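PDB 5FOC: leucyl-trna synthetase from Plasmodium falciparum, which charges tRNA with leucine for protein synthesis and, through the editing domain present here, probably removes wrongly attached amino acids from tRNA. Local coordinates for residues A[259-270]-A[306-317]; A[182-190]-A[247-255]. The protein carries 2 engineered substitutions. All coordinates share one frame; numbering follows the deposited sequence. Where two conformers were deposited one is given.

Contact 1 (A[259-270]-A[306-317]); sequences SSDSTDDYACLE and NTGKYYYEKEKV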
loop_
_atom_site.group_PDB
_atom_site.type_symbol
_atom_site.label_atom_id
_atom_site.label_comp_id
_atom_site.label_asym_id
_atom_site.label_seq_id
_atom_site.Cartn_x
_atom_site.Cartn_y
_atom_site.Cartn_z
ATOM N N SER A 259 -6.229 9.061 7.943
ATOM C CA SER A 259 -7.573 9.236 8.470
ATOM C C SER A 259 -7.954 10.679 8.781
ATOM O O SER A 259 -9.145 11.022 8.779
ATOM C CB SER A 259 -7.862 8.316 9.640
ATOM O OG SER A 259 -6.914 8.572 10.661
ATOM N N SER A 260 -6.965 11.537 8.961
ATOM C CA SER A 260 -7.217 12.952 9.179
ATOM C C SER A 260 -7.753 13.644 7.948
ATOM O O SER A 260 -8.536 14.537 8.104
ATOM C CB SER A 260 -5.941 13.685 9.612
ATOM O OG SER A 260 -4.867 13.433 8.747
ATOM N N ASP A 261 -7.247 13.238 6.790
ATOM C CA ASP A 261 -7.433 14.021 5.550
ATOM C C ASP A 261 -8.283 13.363 4.502
ATOM O O ASP A 261 -8.521 13.993 3.402
ATOM C CB ASP A 261 -6.079 14.292 4.974
ATOM C CG ASP A 261 -5.222 15.187 5.884
ATOM O OD1 ASP A 261 -5.784 16.026 6.627
ATOM O OD2 ASP A 261 -3.985 15.090 5.768
ATOM N N SER A 262 -8.802 12.185 4.787
ATOM C CA SER A 262 -9.634 11.430 3.856
ATOM C C SER A 262 -10.839 10.879 4.581
ATOM O O SER A 262 -10.698 10.206 5.602
ATOM C CB SER A 262 -8.863 10.301 3.212
ATOM O OG SER A 262 -9.724 9.288 2.729
ATOM N N THR A 263 -12.038 11.178 4.081
ATOM C CA THR A 263 -13.265 10.725 4.718
ATOM C C THR A 263 -13.445 9.215 4.607
ATOM O O THR A 263 -13.951 8.601 5.551
ATOM C CB THR A 263 -14.490 11.475 4.189
ATOM O OG1 THR A 263 -14.322 12.860 4.481
ATOM C CG2 THR A 263 -15.750 10.990 4.840
ATOM N N ASP A 264 -13.025 8.601 3.509
ATOM C CA ASP A 264 -13.177 7.161 3.388
ATOM C C ASP A 264 -12.233 6.466 4.378
ATOM O O ASP A 264 -12.657 5.523 5.070
ATOM C CB ASP A 264 -12.995 6.594 1.973
ATOM C CG ASP A 264 -11.773 7.058 1.284
ATOM O OD1 ASP A 264 -11.240 8.156 1.572
ATOM O OD2 ASP A 264 -11.347 6.316 0.382
ATOM N N ASP A 265 -11.014 6.994 4.494
ATOM C CA ASP A 265 -10.006 6.420 5.432
ATOM C C ASP A 265 -10.519 6.570 6.832
ATOM O O ASP A 265 -10.503 5.612 7.613
ATOM C CB ASP A 265 -8.666 7.150 5.297
ATOM C CG ASP A 265 -7.987 6.898 3.940
ATOM O OD1 ASP A 265 -8.577 6.114 3.119
ATOM O OD2 ASP A 265 -6.915 7.465 3.664
ATOM N N TYR A 266 -10.995 7.763 7.159
ATOM C CA TYR A 266 -11.594 8.015 8.465
ATOM C C TYR A 266 -12.712 7.024 8.770
ATOM O O TYR A 266 -12.803 6.447 9.883
ATOM C CB TYR A 266 -12.141 9.441 8.557
ATOM C CG TYR A 266 -12.603 9.757 9.940
ATOM C CD1 TYR A 266 -11.698 10.236 10.875
ATOM C CD2 TYR A 266 -13.904 9.501 10.357
ATOM C CE1 TYR A 266 -12.092 10.467 12.205
ATOM C CE2 TYR A 266 -14.304 9.725 11.680
ATOM C CZ TYR A 266 -13.392 10.218 12.601
ATOM O OH TYR A 266 -13.758 10.456 13.907
ATOM N N ALA A 267 -13.616 6.867 7.791
ATOM C CA ALA A 267 -14.773 5.994 7.933
ATOM C C ALA A 267 -14.380 4.559 8.244
ATOM O O ALA A 267 -14.982 3.919 9.114
ATOM C CB ALA A 267 -15.611 6.016 6.667
ATOM N N CYS A 268 -13.387 4.066 7.533
ATOM C CA CYS A 268 -12.972 2.667 7.644
ATOM C C CYS A 268 -12.303 2.428 9.021
ATOM O O CYS A 268 -12.602 1.435 9.721
ATOM C CB CYS A 268 -12.030 2.293 6.520
ATOM S SG CYS A 268 -11.463 0.603 6.543
ATOM N N LEU A 269 -11.418 3.350 9.377
ATOM C CA LEU A 269 -10.758 3.268 10.678
ATOM C C LEU A 269 -11.788 3.347 11.814
ATOM O O LEU A 269 -11.713 2.553 12.777
ATOM C CB LEU A 269 -9.644 4.322 10.792
ATOM C CG LEU A 269 -8.870 4.342 12.131
ATOM C CD1 LEU A 269 -8.271 2.967 12.494
ATOM C CD2 LEU A 269 -7.804 5.445 12.065
ATOM N N GLU A 270 -12.760 4.238 11.708
ATOM C CA GLU A 270 -13.843 4.356 12.678
ATOM C C GLU A 270 -14.681 3.069 12.800
ATOM O O GLU A 270 -15.033 2.693 13.894
ATOM C CB GLU A 270 -14.710 5.578 12.355
ATOM C CG GLU A 270 -15.938 5.786 13.228
ATOM C CD GLU A 270 -15.665 6.313 14.627
ATOM O OE1 GLU A 270 -14.490 6.455 15.039
ATOM O OE2 GLU A 270 -16.669 6.584 15.330
ATOM N N ASN A 306 -8.216 18.238 9.762
ATOM C CA ASN A 306 -9.036 17.054 10.053
ATOM C C ASN A 306 -10.343 17.083 9.283
ATOM O O ASN A 306 -11.399 16.777 9.806
ATOM C CB ASN A 306 -9.199 16.860 11.554
ATOM C CG ASN A 306 -7.909 16.432 12.158
ATOM O OD1 ASN A 306 -7.438 15.360 11.848
ATOM N ND2 ASN A 306 -7.287 17.289 12.954
ATOM N N THR A 307 -10.208 17.432 8.009
ATOM C CA THR A 307 -11.340 17.528 7.135
ATOM C C THR A 307 -12.013 16.178 6.823
ATOM O O THR A 307 -13.206 16.145 6.467
ATOM C CB THR A 307 -11.007 18.332 5.822
ATOM O OG1 THR A 307 -10.004 17.672 5.068
ATOM C CG2 THR A 307 -10.510 19.728 6.145
ATOM N N GLY A 308 -11.283 15.077 6.943
ATOM C CA GLY A 308 -11.866 13.769 6.752
ATOM C C GLY A 308 -12.985 13.506 7.733
ATOM O O GLY A 308 -14.055 13.066 7.353
ATOM N N LYS A 309 -12.706 13.757 9.020
ATOM C CA LYS A 309 -13.702 13.660 10.078
ATOM C C LYS A 309 -14.822 14.692 9.860
ATOM O O LYS A 309 -15.995 14.382 10.018
ATOM C CB LYS A 309 -13.040 13.892 11.446
ATOM C CG LYS A 309 -13.977 13.750 12.638
ATOM C CD LYS A 309 -13.262 13.934 13.971
ATOM C CE LYS A 309 -14.322 14.026 15.041
ATOM N NZ LYS A 309 -13.844 14.233 16.419
ATOM N N TYR A 310 -14.449 15.925 9.546
ATOM C CA TYR A 310 -15.445 16.998 9.345
ATOM C C TYR A 310 -16.526 16.587 8.316
ATOM O O TYR A 310 -17.697 16.744 8.593
ATOM C CB TYR A 310 -14.778 18.310 8.914
ATOM C CG TYR A 310 -15.756 19.436 8.728
ATOM C CD1 TYR A 310 -16.121 20.261 9.789
ATOM C CD2 TYR A 310 -16.330 19.683 7.471
ATOM C CE1 TYR A 310 -17.045 21.291 9.617
ATOM C CE2 TYR A 310 -17.233 20.712 7.290
ATOM C CZ TYR A 310 -17.589 21.506 8.366
ATOM O OH TYR A 310 -18.484 22.532 8.157
ATOM N N TYR A 311 -16.121 16.055 7.161
ATOM C CA TYR A 311 -17.103 15.612 6.126
ATOM C C TYR A 311 -17.804 14.287 6.445
ATOM O O TYR A 311 -18.960 14.098 6.062
ATOM C CB TYR A 311 -16.500 15.635 4.718
ATOM C CG TYR A 311 -16.336 17.067 4.282
ATOM C CD1 TYR A 311 -17.445 17.823 3.819
ATOM C CD2 TYR A 311 -15.120 17.727 4.416
ATOM C CE1 TYR A 311 -17.310 19.171 3.460
ATOM C CE2 TYR A 311 -14.972 19.074 4.024
ATOM C CZ TYR A 311 -16.071 19.801 3.569
ATOM O OH TYR A 311 -15.923 21.140 3.198
ATOM N N TYR A 312 -17.113 13.380 7.152
ATOM C CA TYR A 312 -17.755 12.193 7.704
ATOM C C TYR A 312 -18.986 12.591 8.528
ATOM O O TYR A 312 -20.086 12.083 8.314
ATOM C CB TYR A 312 -16.764 11.444 8.576
ATOM C CG TYR A 312 -17.266 10.178 9.193
ATOM C CD1 TYR A 312 -17.357 8.997 8.445
ATOM C CD2 TYR A 312 -17.633 10.145 10.548
ATOM C CE1 TYR A 312 -17.804 7.818 9.013
ATOM C CE2 TYR A 312 -18.088 8.964 11.132
ATOM C CZ TYR A 312 -18.161 7.804 10.362
ATOM O OH TYR A 312 -18.593 6.651 10.919
ATOM N N GLU A 313 -18.789 13.536 9.438
ATOM C CA GLU A 313 -19.848 13.979 10.359
ATOM C C GLU A 313 -20.923 14.823 9.700
ATOM O O GLU A 313 -22.110 14.589 9.929
ATOM C CB GLU A 313 -19.248 14.771 11.513
ATOM C CG GLU A 313 -18.373 13.930 12.436
ATOM C CD GLU A 313 -17.707 14.768 13.499
ATOM O OE1 GLU A 313 -17.600 16.005 13.277
ATOM O OE2 GLU A 313 -17.288 14.206 14.555
ATOM N N LYS A 314 -20.501 15.806 8.903
ATOM C CA LYS A 314 -21.429 16.735 8.265
ATOM C C LYS A 314 -22.305 16.015 7.252
ATOM O O LYS A 314 -23.495 16.306 7.195
ATOM C CB LYS A 314 -20.683 17.880 7.584
ATOM C CG LYS A 314 -21.562 18.963 6.987
ATOM C CD LYS A 314 -20.700 19.938 6.216
ATOM C CE LYS A 314 -21.514 21.033 5.566
ATOM N NZ LYS A 314 -20.594 22.097 5.082
ATOM N N GLU A 315 -21.746 15.076 6.473
ATOM C CA GLU A 315 -22.558 14.345 5.457
ATOM C C GLU A 315 -23.241 13.080 5.996
ATOM O O GLU A 315 -23.907 12.346 5.239
ATOM C CB GLU A 315 -21.759 14.004 4.197
ATOM C CG GLU A 315 -20.950 15.127 3.565
ATOM C CD GLU A 315 -21.751 16.330 3.123
ATOM O OE1 GLU A 315 -22.939 16.184 2.765
ATOM O OE2 GLU A 315 -21.162 17.440 3.112
ATOM N N LYS A 316 -23.091 12.847 7.298
ATOM C CA LYS A 316 -23.749 11.759 8.023
ATOM C C LYS A 316 -23.388 10.375 7.503
ATOM O O LYS A 316 -24.242 9.487 7.421
ATOM C CB LYS A 316 -25.277 11.969 8.052
ATOM C CG LYS A 316 -25.682 13.290 8.660
ATOM C CD LYS A 316 -25.528 13.261 10.165
ATOM C CE LYS A 316 -25.534 14.674 10.697
ATOM N NZ LYS A 316 -25.968 14.681 12.112
ATOM N N VAL A 317 -22.115 10.185 7.174
ATOM C CA VAL A 317 -21.629 8.911 6.649
ATOM C C VAL A 317 -21.864 7.813 7.663
ATOM O O VAL A 317 -21.456 7.933 8.827
ATOM C CB VAL A 317 -20.128 8.951 6.329
ATOM C CG1 VAL A 317 -19.626 7.537 6.025
ATOM C CG2 VAL A 317 -19.838 9.960 5.213
HETATM O O HOH W 1 -10.283 13.704 10.187
HETATM O O HOH W 2 -7.772 17.808 6.432
HETATM O O HOH W 3 -17.633 4.549 9.619
#

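Contact 2 (A[182-190]-A[247-255]); sequences IYVCSENSL and KMNISTGIV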
loop_
_atom_site.group_PDB
_atom_site.type_symbol
_atom_site.label_atom_id
_atom_site.label_comp_id
_atom_site.label_asym_id
_atom_site.label_seq_id
_atom_site.Cartn_x
_atom_site.Cartn_y
_atom_site.Cartn_z
ATOM N N ILE A 182 11.279 -6.891 -3.239
ATOM C CA ILE A 182 10.120 -7.722 -3.390
ATOM C C ILE A 182 8.938 -6.789 -3.278
ATOM O O ILE A 182 8.659 -6.288 -2.228
ATOM C CB ILE A 182 10.022 -8.828 -2.333
ATOM C CG1 ILE A 182 11.179 -9.790 -2.503
ATOM C CG2 ILE A 182 8.711 -9.563 -2.451
ATOM C CD1 ILE A 182 11.476 -10.605 -1.271
ATOM N N TYR A 183 8.197 -6.579 -4.396
ATOM C CA TYR A 183 6.965 -5.826 -4.347
ATOM C C TYR A 183 5.714 -6.646 -4.171
ATOM O O TYR A 183 5.622 -7.738 -4.694
ATOM C CB TYR A 183 6.836 -4.991 -5.634
ATOM C CG TYR A 183 7.850 -3.878 -5.789
ATOM C CD1 TYR A 183 8.080 -2.947 -4.752
ATOM C CD2 TYR A 183 8.647 -3.757 -6.945
ATOM C CE1 TYR A 183 8.999 -1.913 -4.894
ATOM C CE2 TYR A 183 9.581 -2.727 -7.083
ATOM C CZ TYR A 183 9.756 -1.795 -6.064
ATOM O OH TYR A 183 10.655 -0.762 -6.088
ATOM N N VAL A 184 4.780 -6.123 -3.375
ATOM C CA VAL A 184 3.484 -6.715 -3.190
ATOM C C VAL A 184 2.470 -5.772 -3.873
ATOM O O VAL A 184 2.429 -4.558 -3.582
ATOM C CB VAL A 184 3.065 -6.844 -1.712
ATOM C CG1 VAL A 184 1.795 -7.636 -1.593
ATOM C CG2 VAL A 184 4.181 -7.545 -0.905
ATOM N N CYS A 185 1.638 -6.363 -4.719
ATOM C CA CYS A 185 0.694 -5.549 -5.554
ATOM C C CYS A 185 -0.364 -6.445 -6.160
ATOM O O CYS A 185 -0.234 -7.654 -6.221
ATOM C CB CYS A 185 1.478 -4.835 -6.626
ATOM S SG CYS A 185 2.403 -5.919 -7.737
ATOM N N SER A 186 -1.410 -5.793 -6.684
ATOM C CA SER A 186 -2.483 -6.501 -7.332
ATOM C C SER A 186 -2.055 -7.047 -8.733
ATOM O O SER A 186 -1.113 -6.571 -9.372
ATOM C CB SER A 186 -3.676 -5.543 -7.526
ATOM O OG SER A 186 -3.303 -4.446 -8.353
ATOM N N GLU A 187 -2.793 -8.066 -9.164
ATOM C CA GLU A 187 -2.680 -8.577 -10.524
ATOM C C GLU A 187 -2.857 -7.453 -11.536
ATOM O O GLU A 187 -2.038 -7.306 -12.456
ATOM C CB GLU A 187 -3.742 -9.640 -10.792
ATOM C CG GLU A 187 -3.542 -10.362 -12.111
ATOM C CD GLU A 187 -4.625 -11.361 -12.397
ATOM O OE1 GLU A 187 -5.621 -11.420 -11.656
ATOM O OE2 GLU A 187 -4.480 -12.079 -13.389
ATOM N N ASN A 188 -3.894 -6.663 -11.312
ATOM C CA ASN A 188 -4.194 -5.478 -12.155
ATOM C C ASN A 188 -2.978 -4.625 -12.464
ATOM O O ASN A 188 -2.813 -4.139 -13.564
ATOM C CB ASN A 188 -5.240 -4.590 -11.482
ATOM C CG ASN A 188 -5.496 -3.310 -12.238
ATOM O OD1 ASN A 188 -6.165 -3.362 -13.320
ATOM N ND2 ASN A 188 -5.001 -2.185 -11.772
ATOM N N SER A 189 -2.133 -4.385 -11.468
ATOM C CA SER A 189 -1.001 -3.484 -11.667
ATOM C C SER A 189 0.167 -4.069 -12.455
ATOM O O SER A 189 1.015 -3.335 -12.895
ATOM C CB SER A 189 -0.508 -2.941 -10.324
ATOM O OG SER A 189 0.042 -3.971 -9.534
ATOM N N LEU A 190 0.237 -5.379 -12.622
ATOM C CA LEU A 190 1.507 -6.015 -12.999
ATOM C C LEU A 190 2.079 -5.560 -14.327
ATOM O O LEU A 190 3.192 -5.061 -14.408
ATOM C CB LEU A 190 1.389 -7.530 -12.944
ATOM C CG LEU A 190 1.295 -8.168 -11.532
ATOM C CD1 LEU A 190 0.970 -9.639 -11.676
ATOM C CD2 LEU A 190 2.559 -7.981 -10.671
ATOM N N LYS A 247 -11.002 -1.401 -4.767
ATOM C CA LYS A 247 -11.327 -2.007 -6.046
ATOM C C LYS A 247 -10.096 -2.597 -6.715
ATOM O O LYS A 247 -9.102 -1.895 -6.938
ATOM C CB LYS A 247 -11.937 -0.938 -6.988
ATOM C CG LYS A 247 -13.285 -0.386 -6.534
ATOM C CD LYS A 247 -14.394 -1.448 -6.485
ATOM C CE LYS A 247 -15.687 -0.936 -5.829
ATOM N NZ LYS A 247 -15.485 -0.733 -4.341
ATOM N N MET A 248 -10.163 -3.886 -7.047
ATOM C CA MET A 248 -9.020 -4.578 -7.593
ATOM C C MET A 248 -8.652 -4.210 -9.025
ATOM O O MET A 248 -7.584 -4.553 -9.481
ATOM C CB MET A 248 -9.225 -6.071 -7.452
ATOM C CG MET A 248 -9.307 -6.531 -5.992
ATOM S SD MET A 248 -8.102 -5.878 -4.781
ATOM C CE MET A 248 -6.582 -6.683 -5.274
ATOM N N ASN A 249 -9.509 -3.461 -9.695
ATOM C CA ASN A 249 -9.197 -2.944 -11.008
ATOM C C ASN A 249 -8.562 -1.547 -11.004
ATOM O O ASN A 249 -8.268 -1.025 -12.074
ATOM C CB ASN A 249 -10.420 -3.007 -11.937
ATOM C CG ASN A 249 -11.586 -2.161 -11.461
ATOM O OD1 ASN A 249 -11.734 -1.880 -10.281
ATOM N ND2 ASN A 249 -12.442 -1.791 -12.373
ATOM N N ILE A 250 -8.216 -1.009 -9.826
ATOM C CA ILE A 250 -7.650 0.321 -9.715
ATOM C C ILE A 250 -6.228 0.191 -9.139
ATOM O O ILE A 250 -6.054 -0.358 -8.005
ATOM C CB ILE A 250 -8.505 1.206 -8.798
ATOM C CG1 ILE A 250 -9.920 1.422 -9.383
ATOM C CG2 ILE A 250 -7.781 2.522 -8.477
ATOM C CD1 ILE A 250 -9.883 2.099 -10.696
ATOM N N SER A 251 -5.232 0.622 -9.899
ATOM C CA SER A 251 -3.845 0.697 -9.457
ATOM C C SER A 251 -3.396 -0.624 -8.792
ATOM O O SER A 251 -3.652 -1.709 -9.274
ATOM C CB SER A 251 -3.686 1.931 -8.568
ATOM O OG SER A 251 -2.338 2.246 -8.331
ATOM N N THR A 252 -2.693 -0.491 -7.644
ATOM C CA THR A 252 -2.102 -1.665 -6.999
ATOM C C THR A 252 -2.932 -2.336 -5.888
ATOM O O THR A 252 -2.505 -3.403 -5.395
ATOM C CB THR A 252 -0.785 -1.238 -6.270
ATOM O OG1 THR A 252 -1.091 -0.206 -5.340
ATOM C CG2 THR A 252 0.211 -0.691 -7.247
ATOM N N GLY A 253 -4.032 -1.706 -5.483
ATOM C CA GLY A 253 -5.006 -2.311 -4.605
ATOM C C GLY A 253 -4.432 -2.228 -3.165
ATOM O O GLY A 253 -4.967 -2.928 -2.322
ATOM N N ILE A 254 -3.509 -1.322 -2.931
ATOM C CA ILE A 254 -2.968 -1.072 -1.538
ATOM C C ILE A 254 -3.015 0.438 -1.397
ATOM O O ILE A 254 -2.493 1.161 -2.270
ATOM C CB ILE A 254 -1.536 -1.551 -1.431
ATOM C CG1 ILE A 254 -1.500 -3.051 -1.689
ATOM C CG2 ILE A 254 -1.027 -1.244 0.011
ATOM C CD1 ILE A 254 -0.204 -3.642 -2.192
ATOM N N VAL A 255 -3.638 0.927 -0.343
ATOM C CA VAL A 255 -3.685 2.338 -0.146
ATOM C C VAL A 255 -3.221 2.805 1.239
ATOM O O VAL A 255 -3.536 2.169 2.228
ATOM C CB VAL A 255 -5.074 2.892 -0.450
ATOM C CG1 VAL A 255 -5.446 2.615 -1.916
ATOM C CG2 VAL A 255 -6.115 2.327 0.439
HETATM O O HOH W 4 -5.784 -3.264 -7.754
HETATM O O HOH W 5 -6.079 -7.132 -9.529
#

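Contact 1 (A[259-270]-A[306-317])
Tyr266 brings the CD2–CE2 side of its ring over one face of Tyr312, with its CE2 3.5 Å from Tyr312 CD2. The planes meet at 59°, so the pair is oblique, neither stacked nor edge-to-face. Lys309 covers a face of Tyr266: its CB lies 3.9 Å from the ring centroid in a CH-pi contact, and the extended chain then runs past Tyr266 OH. A lysine suits this rim, because its methylenes cover the ring while the ammonium reaches on toward Glu313, a long ion pair. Both tyrosines point CG anti to the backbone N (chi1 -173° for Tyr266), which swings each ring off its helix into the interface. Tyr312 sits among Thr263, Tyr266, Ala267 and Glu270; the small methyl of Ala267 lets the ring come within 3.7 Å, at Tyr312 CE1, and a water joins Ala267 O to Tyr312 OH.

In this part of the editing domain the short helical segments 263–270 and 307–314 cross steeply, at -76°, with Tyr312 as a single knob in a hole of the other helix. Having no side chain, Gly308 lets its CA come within 3.9 Å of Thr263 CA. Thr263 uses both branches here: OG1 donates to a lone pair of Gly308 O at 2.9 Å, in the carbonyl plane, although that oxygen already accepts Tyr312 N, while CG2 meets the edge of the Tyr312 ring.

At the start of helix 307–314 the side chain of the N-cap residue Asn306 makes no capping bond. Ser260 O accepts Gly308 N at 3.0 Å and reaches Lys309 N through a water. A second water links Asp261 OD1 to Thr307 N; Asp261 is itself fixed by Ser296 and Cys297, and Ser260 OG pairs with Ser294.

Contact 2 (A[182-190]-A[247-255])
Asn188 reaches over the turn at Ser251 and donates through ND2 to a lone pair of Ser251 O, at 2.9 Å and a nearly straight 165°, with the acceptor in the plane of the amide. CG stands anti to the backbone N (chi1 175°), which carries the amide across to the facing loop. Glu374 OE1 also accepts from ND2, and two acceptors on one nitrogen should hold the amide in its rotation. An asparagine suits the site by being short, flat and able to donate twice.

Packing is tight on the inner side. Ser186 N donates to Thr252 O at 2.9 Å, bent to 134°, and Ile254 CD1 presses to 3.1 Å from Val184 O. Beside them Ser189 CB lies against the Thr252 methyl CG2. Thr252 turns its hydroxyl elsewhere, to Leu124 O of strand 120–127, while Ser251 OG pairs with Ser126, so small hydroxyl residues serve both the close fit and the buried polar groups.

Strand 181–185 runs out of the mixed central sheet into a loop that meets a type II' turn, Ile250 to Gly253, and this turn leads into strand 254–257 within the editing domain of this class I synthetase. Gly253 accepts a positive phi readily and leaves space for Met248 CE.

Toward the Met248 side chain and exposed Asn249 the fit is looser, although the Met248 carbonyl O lies only 3.1 Å from Asn188 CB. Met248, bent at chi2 and chi3, lays only its terminal CE near Ser186 CB, at 3.8 Å. One water lies within hydrogen-bonding distance of Ser186 OG, Met248 O and Ile250 O; another accepts Asn188 N and bridges to Met248 O at 3.0 Å.

In the fold
From the N terminus, the chain first builds strands 7–15 and 120–127 and then reaches strand 181–185. Contact 2 closes a loop of 56 residues, bringing 247–255 back against the end of that strand near the middle of the domain, where strands 120–127 and 369–373 also touch it. Strand 254–257 then leads almost directly into helix 263–274, so contact 1 opens only after contact 2 has closed. Its own loop, of 35 residues, ends at helix 307–314, near helix 325–339. The two loops stand in series, neither nested nor crossed, with centres about 24 Å apart: contact 2 ties sheet loops together, while contact 1 packs two helices against each other farther from the centre.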